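Local atomic coordinates of 2-hydroxyisobutyryl-CoA synthetase (Aquincola tertiaricarbonis, PDB entry 6HDY), a protein that belongs to the AMP-binding (ANL) enzyme superfamily, with a large N-terminal domain and a smaller C-terminal domain. Residues 59-64 with 336-341; 65-70 with 98-103; 221-226 with 467-472; 385-390 with 394-399. One frame throughout, in Å; residues are numbered along the deposited sequence.

Contacts 1 and 2 lie side by side, their centres about 10 Å apart, and they touch: helices 43-64 and 66-74, which follow each other in the chain, each carry one segment. Contact 1 is buried and wholly apolar across its segments. Contact 2 is partly buried, an aromatic wedge with a sulfate-binding rim. Contacts 3 and 4 form a second pair, centres about 12 Å apart: R469 forms a salt bridge with E399 and a long, weak ion pair with D387. Contact 3 is a small surface junction between the two family regions, bridged by an outside glutamate, whereas contact 4 packs a buried leucine on a tyrosine face. Contacts 1 and 4, about 42 Å apart between centres, lie on opposite sides of the chain's centre.

Contact 1 (59-64 with 336-341)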
# COMPACT_ATOMS: atom_id res chain seq x y z
N GLN A 59 11.63 6.65 -32.75
CA GLN A 59 12.53 5.67 -33.35
C GLN A 59 12.59 4.46 -32.42
O GLN A 59 12.52 3.32 -32.87
CB GLN A 59 13.93 6.26 -33.54
CG GLN A 59 14.07 7.17 -34.76
CD GLN A 59 15.17 8.20 -34.64
OE1 GLN A 59 16.18 8.01 -33.95
NE2 GLN A 59 15.03 9.32 -35.36
N TYR A 60 12.65 4.73 -31.10
CA TYR A 60 12.68 3.68 -30.09
C TYR A 60 11.40 2.83 -30.15
O TYR A 60 11.49 1.62 -30.15
CB TYR A 60 12.96 4.26 -28.68
CG TYR A 60 12.82 3.23 -27.57
CD1 TYR A 60 13.86 2.36 -27.26
CD2 TYR A 60 11.63 3.10 -26.86
CE1 TYR A 60 13.74 1.41 -26.25
CE2 TYR A 60 11.48 2.14 -25.86
CZ TYR A 60 12.54 1.30 -25.56
OH TYR A 60 12.37 0.33 -24.60
N ALA A 61 10.22 3.48 -30.26
CA ALA A 61 8.92 2.79 -30.32
C ALA A 61 8.75 2.00 -31.61
O ALA A 61 8.25 0.89 -31.59
CB ALA A 61 7.79 3.78 -30.14
N TRP A 62 9.20 2.56 -32.74
CA TRP A 62 9.16 1.89 -34.05
C TRP A 62 9.96 0.60 -34.02
O TRP A 62 9.58 -0.38 -34.66
CB TRP A 62 9.77 2.82 -35.09
CG TRP A 62 9.76 2.31 -36.50
CD1 TRP A 62 10.78 1.68 -37.16
CD2 TRP A 62 8.71 2.50 -37.46
NE1 TRP A 62 10.43 1.46 -38.47
CE2 TRP A 62 9.18 1.98 -38.69
CE3 TRP A 62 7.43 3.07 -37.40
CZ2 TRP A 62 8.39 2.00 -39.86
CZ3 TRP A 62 6.65 3.08 -38.55
CH2 TRP A 62 7.13 2.55 -39.76
N GLU A 63 11.08 0.61 -33.28
CA GLU A 63 11.98 -0.53 -33.15
C GLU A 63 11.48 -1.61 -32.20
O GLU A 63 11.72 -2.78 -32.47
CB GLU A 63 13.36 -0.04 -32.66
CG GLU A 63 14.53 -0.90 -33.11
CD GLU A 63 14.74 -0.94 -34.61
OE1 GLU A 63 14.51 0.09 -35.28
OE2 GLU A 63 15.13 -2.02 -35.12
N HIS A 64 10.82 -1.23 -31.07
CA HIS A 64 10.45 -2.18 -30.03
C HIS A 64 8.96 -2.44 -29.82
O HIS A 64 8.59 -3.40 -29.15
CB HIS A 64 11.09 -1.73 -28.71
CG HIS A 64 12.58 -1.77 -28.75
ND1 HIS A 64 13.33 -0.61 -28.72
CD2 HIS A 64 13.41 -2.82 -28.89
CE1 HIS A 64 14.59 -1.00 -28.82
NE2 HIS A 64 14.69 -2.31 -28.91
N PRO A 336 5.92 3.06 -23.28
CA PRO A 336 5.94 4.52 -23.53
C PRO A 336 4.66 4.97 -24.23
O PRO A 336 4.18 4.30 -25.14
CB PRO A 336 7.20 4.73 -24.38
CG PRO A 336 7.42 3.43 -25.07
CD PRO A 336 6.91 2.36 -24.13
N MET A 337 4.10 6.05 -23.76
CA MET A 337 2.87 6.62 -24.31
C MET A 337 3.23 7.75 -25.25
O MET A 337 3.90 8.71 -24.84
CB MET A 337 1.95 7.15 -23.20
CG MET A 337 1.33 6.10 -22.30
SD MET A 337 0.31 4.81 -23.03
CE MET A 337 -0.47 5.58 -24.23
N ILE A 338 2.84 7.62 -26.52
CA ILE A 338 3.13 8.63 -27.54
C ILE A 338 1.82 9.19 -28.05
O ILE A 338 1.10 8.54 -28.82
CB ILE A 338 4.09 8.15 -28.67
CG1 ILE A 338 5.36 7.49 -28.08
CG2 ILE A 338 4.46 9.32 -29.60
CD1 ILE A 338 6.14 6.69 -29.04
N ARG A 339 1.53 10.41 -27.63
CA ARG A 339 0.32 11.15 -27.97
C ARG A 339 -0.92 10.42 -27.45
O ARG A 339 -1.85 10.15 -28.19
CB ARG A 339 0.26 11.51 -29.48
CG ARG A 339 1.07 12.75 -29.74
CD ARG A 339 1.13 13.23 -31.17
NE ARG A 339 -0.16 13.36 -31.84
CZ ARG A 339 -0.95 14.43 -31.81
NH1 ARG A 339 -0.62 15.48 -31.06
NH2 ARG A 339 -2.08 14.45 -32.49
N LEU A 340 -0.93 10.11 -26.14
CA LEU A 340 -2.12 9.52 -25.52
C LEU A 340 -3.15 10.62 -25.26
O LEU A 340 -2.83 11.65 -24.65
CB LEU A 340 -1.81 8.73 -24.23
CG LEU A 340 -3.00 8.19 -23.38
CD1 LEU A 340 -3.74 7.05 -24.09
CD2 LEU A 340 -2.52 7.73 -21.99
N LEU A 341 -4.37 10.38 -25.75
CA LEU A 341 -5.52 11.25 -25.60
C LEU A 341 -6.06 11.08 -24.15
O LEU A 341 -6.38 9.97 -23.75
CB LEU A 341 -6.59 10.88 -26.65
CG LEU A 341 -7.97 11.57 -26.56
CD1 LEU A 341 -7.84 13.09 -26.70
CD2 LEU A 341 -8.91 11.04 -27.63
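A61, near the C-terminal end of helix 43-64, touches I338 in the chain that leads into strand 340-347 of an antiparallel sheet; the nearest backbone approach of the two segments is between the CA atoms of A61 and P336, 7.6 Å apart. R339 and L340 together face Y327, a G1 beta bulge, and R339 has the left-handed backbone angles (63°/54°) expected of the first bulge position. P336 and I338 are the residues of 336-341 that touch the helix, while the chain beyond leads away from it.

Two apolar touches make the contact. The methyl CB of A61 meets the terminal methyl of I338, CB to CD1 3.5 Å. I338 reaches that far because its CG1 branch lies anti to the carbonyl carbon and continues extended to CD1 (chi2 164°). W72 of helix 66-74 packs against both A61 and I338. The second touch is more distant: CG of P336 stands at the edge of the Y60 ring, close to its plane, with CE2 of Y60 4.3 Å from CG of P336. The Y60 hydroxyl hydrogen-bonds T333 O, so the far end of the ring has a polar tie beside the proline contact. Y68 of helix 66-74 engages the loop backbone between P336 and I338: its OH hydrogen-bonds with both P336 O and I338 N.

Contact 2 (65-70 with 98-103); sequences APFYRR and TDLRES. With SO4 (sulfate ion), chain D.
F67 wedges its ring against one side of helix 97-106, meeting D99, L100 and S103, residues that lie within about one turn. This is the close-packed part. CZ of F67 is 4.0 Å from CB of D99, which sits at the ring edge and in its plane, and 4.1 Å from CD1 of L100. CE1 of F67 approaches the backbone O of D99 at 3.8 Å. With CG anti to the backbone N (chi1 167°), the ring spans two helix segments whose axes come no closer than 11.8 Å and run at 122° to each other.

Between R70 and S103 the packing is looser: R70 is exposed, and a sulfate ion, probably from the crystallisation liquor, stands in for direct contact. Its O4 lies at the F67 ring edge, near the plane, 3.4 Å from CD1 of F67. NE of R70 donates to sulfate O3 at 2.8 Å (149°), and NH2 of R70 donates to O1 at 3.0 Å. S103 OG donates to the same O1, also at 3.0 Å, while accepting from D112 N. R70 NH2 has a salt bridge to D112 as well.

Around the wedge, the Y113 ring meets F67 edge-to-face and also touches L100 and S103, so the loop holding D112 and Y113 packs against helices 66-74 and 97-106 together, while L100 packs on M337, ahead of strand 340-347.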
# COMPACT_ATOMS: atom_id res chain seq x y z
N ALA A 65 8.10 -1.59 -30.38
CA ALA A 65 6.66 -1.72 -30.20
C ALA A 65 5.90 -1.99 -31.50
O ALA A 65 5.63 -1.05 -32.24
CB ALA A 65 6.10 -0.49 -29.50
N PRO A 66 5.45 -3.24 -31.75
CA PRO A 66 4.65 -3.48 -32.96
C PRO A 66 3.30 -2.76 -32.92
O PRO A 66 2.71 -2.55 -33.96
CB PRO A 66 4.51 -5.02 -33.01
CG PRO A 66 5.54 -5.53 -32.07
CD PRO A 66 5.68 -4.49 -31.00
N PHE A 67 2.84 -2.34 -31.72
CA PHE A 67 1.61 -1.56 -31.54
C PHE A 67 1.76 -0.23 -32.25
O PHE A 67 0.87 0.14 -33.01
CB PHE A 67 1.31 -1.33 -30.03
CG PHE A 67 0.24 -0.30 -29.76
CD1 PHE A 67 -1.10 -0.61 -29.89
CD2 PHE A 67 0.59 1.00 -29.40
CE1 PHE A 67 -2.09 0.36 -29.69
CE2 PHE A 67 -0.40 1.97 -29.19
CZ PHE A 67 -1.73 1.64 -29.33
N TYR A 68 2.88 0.49 -31.98
CA TYR A 68 3.18 1.75 -32.63
C TYR A 68 3.54 1.57 -34.09
O TYR A 68 3.07 2.34 -34.91
CB TYR A 68 4.28 2.52 -31.89
CG TYR A 68 3.77 3.11 -30.59
CD1 TYR A 68 2.84 4.15 -30.59
CD2 TYR A 68 4.22 2.64 -29.37
CE1 TYR A 68 2.34 4.66 -29.40
CE2 TYR A 68 3.75 3.17 -28.17
CZ TYR A 68 2.81 4.19 -28.19
OH TYR A 68 2.33 4.72 -27.02
N ARG A 69 4.32 0.53 -34.44
CA ARG A 69 4.68 0.23 -35.84
C ARG A 69 3.40 0.03 -36.70
O ARG A 69 3.30 0.66 -37.75
CB ARG A 69 5.64 -0.97 -35.93
CG ARG A 69 5.99 -1.42 -37.36
CD ARG A 69 7.23 -0.77 -37.96
NE ARG A 69 8.44 -1.11 -37.20
CZ ARG A 69 9.29 -2.08 -37.51
NH1 ARG A 69 9.12 -2.80 -38.62
NH2 ARG A 69 10.33 -2.34 -36.73
N ARG A 70 2.41 -0.75 -36.19
CA ARG A 70 1.12 -1.01 -36.86
C ARG A 70 0.24 0.22 -36.95
O ARG A 70 -0.32 0.50 -38.02
CB ARG A 70 0.35 -2.13 -36.16
CG ARG A 70 0.70 -3.53 -36.64
CD ARG A 70 -0.19 -4.58 -35.98
NE ARG A 70 -0.06 -4.58 -34.52
CZ ARG A 70 0.80 -5.33 -33.84
NH1 ARG A 70 1.62 -6.16 -34.49
NH2 ARG A 70 0.86 -5.26 -32.52
N THR A 98 -8.94 2.75 -25.23
CA THR A 98 -9.54 1.58 -25.88
C THR A 98 -8.49 0.84 -26.75
O THR A 98 -8.57 -0.39 -26.85
CB THR A 98 -10.76 1.98 -26.73
OG1 THR A 98 -10.33 2.82 -27.80
CG2 THR A 98 -11.84 2.68 -25.93
N ASP A 99 -7.49 1.58 -27.33
CA ASP A 99 -6.43 0.97 -28.15
C ASP A 99 -5.49 0.15 -27.29
O ASP A 99 -5.07 -0.91 -27.70
CB ASP A 99 -5.65 2.04 -28.96
CG ASP A 99 -6.50 2.87 -29.91
OD1 ASP A 99 -7.47 2.31 -30.49
OD2 ASP A 99 -6.18 4.06 -30.11
N LEU A 100 -5.20 0.63 -26.07
CA LEU A 100 -4.34 -0.05 -25.10
C LEU A 100 -4.96 -1.38 -24.64
O LEU A 100 -4.27 -2.39 -24.55
CB LEU A 100 -4.12 0.89 -23.90
CG LEU A 100 -2.89 1.81 -23.90
CD1 LEU A 100 -2.23 1.94 -25.28
CD2 LEU A 100 -3.20 3.12 -23.25
N ARG A 101 -6.28 -1.35 -24.36
CA ARG A 101 -7.07 -2.50 -23.93
C ARG A 101 -7.00 -3.59 -24.99
O ARG A 101 -6.68 -4.74 -24.67
CB ARG A 101 -8.53 -2.09 -23.65
CG ARG A 101 -8.73 -1.32 -22.35
CD ARG A 101 -10.17 -0.84 -22.17
NE ARG A 101 -10.21 0.45 -21.47
CZ ARG A 101 -10.99 1.48 -21.82
NH1 ARG A 101 -11.81 1.37 -22.85
NH2 ARG A 101 -10.95 2.61 -21.13
N GLU A 102 -7.25 -3.23 -26.27
CA GLU A 102 -7.22 -4.16 -27.41
C GLU A 102 -5.84 -4.79 -27.59
O GLU A 102 -5.75 -6.01 -27.78
CB GLU A 102 -7.70 -3.46 -28.69
CG GLU A 102 -9.19 -3.18 -28.70
CD GLU A 102 -9.71 -2.17 -29.71
OE1 GLU A 102 -8.92 -1.70 -30.56
OE2 GLU A 102 -10.92 -1.86 -29.64
N SER A 103 -4.77 -3.98 -27.46
CA SER A 103 -3.38 -4.42 -27.56
C SER A 103 -3.04 -5.43 -26.44
O SER A 103 -2.35 -6.42 -26.69
CB SER A 103 -2.44 -3.22 -27.49
OG SER A 103 -1.09 -3.65 -27.67
S SO4 D . -2.49 -4.17 -31.36
O1 SO4 D . -1.26 -4.48 -30.59
O2 SO4 D . -3.37 -5.35 -31.44
O3 SO4 D . -2.09 -3.75 -32.72
O4 SO4 D . -3.27 -3.08 -30.75

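Contact 3 (221-226 with 467-472); sequences TPSYAI and ARRVID
S223, in the first turn of helix 222-234, meets A467 where the AMP-binding family region touches the C-terminal family region, so this small surface contact belongs to the interdomain junction of an ANL enzyme. The S223 side chain is about 11 Å from the bound 8LQ. The nearest CA atoms, those of S223 and A467, are 6.3 Å apart.

S223 OG lies 3.3 Å from CB of A467, a tight van der Waals approach. The hydroxyl is placed beside its own backbone N, anti to the carbonyl carbon (chi1 -71°). E252, outside both segments, bridges them: OE2 hydrogen-bonds S223 OG and OE1 hydrogen-bonds A467 N, one carboxylate oxygen for each region.

The helix start adds a second tie. T221 is the N-cap, its OG1 accepting from Y224 N at 3.1 Å (156°); the same OG1 hydrogen-bonds F465 O, so the capping hydroxyl also reaches the chain just ahead of A467.

Beyond the serine, the extended side chain of R469 runs back alongside A467, so that CB of A467 lies over one guanidinium face, 3.4 Å above the plane and offset toward the rim. This guanidinium is anchored within the C-terminal region by a salt bridge from its NH2 to E399 OE2. Toward the helix it makes only a distant approach, with R469 NH2 4.3 Å from S223 OG and not bonded to it.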
# COMPACT_ATOMS: atom_id res chain seq x y z
N THR A 221 -6.10 12.49 -2.38
CA THR A 221 -7.12 13.15 -3.23
C THR A 221 -7.66 14.37 -2.50
O THR A 221 -7.70 14.36 -1.25
CB THR A 221 -8.28 12.22 -3.64
OG1 THR A 221 -9.02 11.81 -2.48
CG2 THR A 221 -7.84 11.02 -4.52
N PRO A 222 -8.11 15.43 -3.23
CA PRO A 222 -8.72 16.59 -2.54
C PRO A 222 -9.92 16.20 -1.69
O PRO A 222 -10.13 16.80 -0.65
CB PRO A 222 -9.09 17.55 -3.68
CG PRO A 222 -8.33 17.06 -4.88
CD PRO A 222 -8.16 15.60 -4.70
N SER A 223 -10.69 15.16 -2.12
CA SER A 223 -11.85 14.59 -1.42
C SER A 223 -11.43 14.02 -0.07
O SER A 223 -12.10 14.27 0.92
CB SER A 223 -12.50 13.47 -2.23
OG SER A 223 -13.17 14.01 -3.35
N TYR A 224 -10.34 13.23 -0.05
CA TYR A 224 -9.85 12.64 1.18
C TYR A 224 -9.44 13.68 2.21
O TYR A 224 -9.81 13.52 3.38
CB TYR A 224 -8.72 11.63 0.96
CG TYR A 224 -8.43 10.83 2.22
CD1 TYR A 224 -9.47 10.46 3.08
CD2 TYR A 224 -7.15 10.43 2.54
CE1 TYR A 224 -9.22 9.70 4.22
CE2 TYR A 224 -6.89 9.69 3.69
CZ TYR A 224 -7.93 9.32 4.52
OH TYR A 224 -7.69 8.58 5.65
N ALA A 225 -8.71 14.72 1.80
CA ALA A 225 -8.33 15.81 2.70
C ALA A 225 -9.59 16.42 3.42
O ALA A 225 -9.57 16.60 4.63
CB ALA A 225 -7.60 16.87 1.92
N ILE A 226 -10.68 16.65 2.68
CA ILE A 226 -11.93 17.16 3.25
C ILE A 226 -12.49 16.16 4.27
O ILE A 226 -12.81 16.56 5.39
CB ILE A 226 -12.98 17.60 2.17
CG1 ILE A 226 -12.56 18.94 1.51
CG2 ILE A 226 -14.40 17.77 2.78
CD1 ILE A 226 -12.75 18.95 0.05
N ALA A 467 -14.18 11.23 -5.64
CA ALA A 467 -15.60 11.48 -5.41
C ALA A 467 -16.44 11.22 -6.69
O ALA A 467 -16.19 11.82 -7.74
CB ALA A 467 -15.80 12.91 -4.93
N ARG A 468 -17.41 10.29 -6.60
CA ARG A 468 -18.32 9.95 -7.71
C ARG A 468 -19.68 10.54 -7.34
O ARG A 468 -20.49 9.89 -6.66
CB ARG A 468 -18.38 8.43 -7.96
CG ARG A 468 -17.05 7.67 -7.90
CD ARG A 468 -16.13 7.88 -9.10
NE ARG A 468 -15.00 6.94 -9.08
CZ ARG A 468 -13.90 7.05 -9.81
NH1 ARG A 468 -13.74 8.08 -10.64
NH2 ARG A 468 -12.94 6.14 -9.73
N ARG A 469 -19.90 11.81 -7.71
CA ARG A 469 -21.11 12.55 -7.31
C ARG A 469 -22.25 12.48 -8.31
O ARG A 469 -23.37 12.85 -7.97
CB ARG A 469 -20.78 14.01 -6.96
CG ARG A 469 -19.96 14.08 -5.68
CD ARG A 469 -19.80 15.48 -5.14
NE ARG A 469 -19.01 15.45 -3.91
CZ ARG A 469 -17.73 15.76 -3.82
NH1 ARG A 469 -17.07 16.19 -4.89
NH2 ARG A 469 -17.09 15.67 -2.67
N VAL A 470 -22.00 11.96 -9.52
CA VAL A 470 -23.06 11.85 -10.52
C VAL A 470 -23.71 10.47 -10.49
O VAL A 470 -23.01 9.46 -10.56
CB VAL A 470 -22.61 12.29 -11.93
CG1 VAL A 470 -23.72 12.07 -12.95
CG2 VAL A 470 -22.18 13.75 -11.93
N ILE A 471 -25.05 10.46 -10.34
CA ILE A 471 -25.90 9.27 -10.37
C ILE A 471 -26.65 9.44 -11.69
O ILE A 471 -27.50 10.33 -11.79
CB ILE A 471 -26.85 9.16 -9.14
CG1 ILE A 471 -26.08 9.27 -7.81
CG2 ILE A 471 -27.65 7.85 -9.19
CD1 ILE A 471 -26.94 9.73 -6.63
N ASP A 472 -26.26 8.65 -12.71
CA ASP A 472 -26.75 8.74 -14.09
C ASP A 472 -27.93 7.76 -14.42
O ASP A 472 -28.25 7.57 -15.59
CB ASP A 472 -25.56 8.55 -15.06
CG ASP A 472 -25.90 8.41 -16.53
OD1 ASP A 472 -26.51 9.35 -17.10
OD2 ASP A 472 -25.63 7.33 -17.10

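Contact 4 (385-390 with 394-399); sequences EIDAAL and SGYGGE
The hydroxyl of Y396 is gripped by H400 ND1 and by a water, with 2.7 Å between Y396 OH and the water oxygen. That water lies at the ring edge, in plane, and donates to OD1 of D387 at 2.6 Å, so it carries the contact between two side chains whose nearest atoms, Y396 OH and D387 OD1, are 4.4 Å apart. A long, weak bond from the water to G398 O adds a third tie.

The apolar half is a CH-pi contact. CB of L390 stands over one ring face of Y396, 3.8 Å from the centroid and only 13° off the normal, and CD1 of L390 touches CE1 of Y396 at 3.7 Å. On the opposite face G398 N lies 3.5 Å above the ring plane, offset toward the rim, so the ring is sandwiched. Its CG is anti to the backbone N (chi1 172°), which directs the ring across the end of the helix; there the backbone O of L390 lies 3.2 Å from CB of Y396, a close carbonyl-to-side-chain approach.

Helix 383-391 packs against strands 399-403 and 413-419 of the mixed sheet and against helix 428-446: L390 touches H400, V417 and V442 in turn, while Y396 also packs on V417.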
# COMPACT_ATOMS: atom_id res chain seq x y z
N GLU A 385 -18.18 22.22 -11.74
CA GLU A 385 -18.77 23.57 -11.70
C GLU A 385 -19.80 23.67 -10.57
O GLU A 385 -19.86 24.68 -9.88
CB GLU A 385 -19.39 23.94 -13.05
CG GLU A 385 -18.39 24.05 -14.20
CD GLU A 385 -19.00 24.15 -15.59
OE1 GLU A 385 -19.97 23.40 -15.88
OE2 GLU A 385 -18.49 24.95 -16.41
N ILE A 386 -20.56 22.58 -10.35
CA ILE A 386 -21.56 22.42 -9.28
C ILE A 386 -20.85 22.33 -7.92
O ILE A 386 -21.25 23.01 -6.98
CB ILE A 386 -22.49 21.21 -9.56
CG1 ILE A 386 -23.41 21.52 -10.77
CG2 ILE A 386 -23.30 20.79 -8.32
CD1 ILE A 386 -23.87 20.32 -11.53
N ASP A 387 -19.77 21.51 -7.85
CA ASP A 387 -18.95 21.34 -6.66
C ASP A 387 -18.38 22.69 -6.23
O ASP A 387 -18.46 23.01 -5.06
CB ASP A 387 -17.81 20.34 -6.93
CG ASP A 387 -17.05 19.90 -5.71
OD1 ASP A 387 -17.69 19.67 -4.66
OD2 ASP A 387 -15.81 19.73 -5.80
N ALA A 388 -17.84 23.48 -7.20
CA ALA A 388 -17.27 24.81 -6.97
C ALA A 388 -18.29 25.80 -6.41
O ALA A 388 -17.98 26.50 -5.44
CB ALA A 388 -16.66 25.35 -8.25
N ALA A 389 -19.51 25.86 -7.01
CA ALA A 389 -20.56 26.79 -6.60
C ALA A 389 -21.05 26.49 -5.19
O ALA A 389 -21.18 27.42 -4.38
CB ALA A 389 -21.71 26.77 -7.58
N LEU A 390 -21.26 25.19 -4.87
CA LEU A 390 -21.72 24.78 -3.54
C LEU A 390 -20.71 25.01 -2.42
O LEU A 390 -21.10 25.45 -1.34
CB LEU A 390 -22.16 23.31 -3.54
CG LEU A 390 -23.43 22.94 -4.29
CD1 LEU A 390 -23.68 21.49 -4.16
CD2 LEU A 390 -24.66 23.68 -3.73
N SER A 394 -21.42 29.21 2.74
CA SER A 394 -21.17 28.98 4.18
C SER A 394 -22.08 27.90 4.81
O SER A 394 -21.63 27.20 5.73
CB SER A 394 -21.24 30.29 4.98
OG SER A 394 -22.43 31.03 4.76
N GLY A 395 -23.31 27.78 4.30
CA GLY A 395 -24.33 26.84 4.76
C GLY A 395 -24.25 25.43 4.20
O GLY A 395 -24.96 24.53 4.67
N TYR A 396 -23.40 25.23 3.18
CA TYR A 396 -23.19 23.92 2.53
C TYR A 396 -22.45 22.92 3.47
O TYR A 396 -21.42 23.27 4.05
CB TYR A 396 -22.45 24.13 1.20
CG TYR A 396 -22.00 22.86 0.51
CD1 TYR A 396 -22.92 21.99 -0.07
CD2 TYR A 396 -20.64 22.55 0.41
CE1 TYR A 396 -22.50 20.84 -0.74
CE2 TYR A 396 -20.21 21.41 -0.26
CZ TYR A 396 -21.15 20.56 -0.84
OH TYR A 396 -20.73 19.41 -1.47
N GLY A 397 -23.01 21.71 3.61
CA GLY A 397 -22.55 20.65 4.51
C GLY A 397 -21.34 19.82 4.12
O GLY A 397 -20.88 18.99 4.92
N GLY A 398 -20.80 20.02 2.91
CA GLY A 398 -19.61 19.30 2.47
C GLY A 398 -19.84 18.17 1.48
O GLY A 398 -18.87 17.64 0.94
N GLU A 399 -21.10 17.79 1.25
CA GLU A 399 -21.46 16.75 0.29
C GLU A 399 -22.72 17.04 -0.46
O GLU A 399 -23.59 17.80 0.03
CB GLU A 399 -21.51 15.33 0.90
CG GLU A 399 -20.19 14.56 0.81
CD GLU A 399 -19.55 14.41 -0.56
OE1 GLU A 399 -20.27 14.50 -1.59
OE2 GLU A 399 -18.32 14.21 -0.61
O HOH W 1 -18.15 19.03 -2.17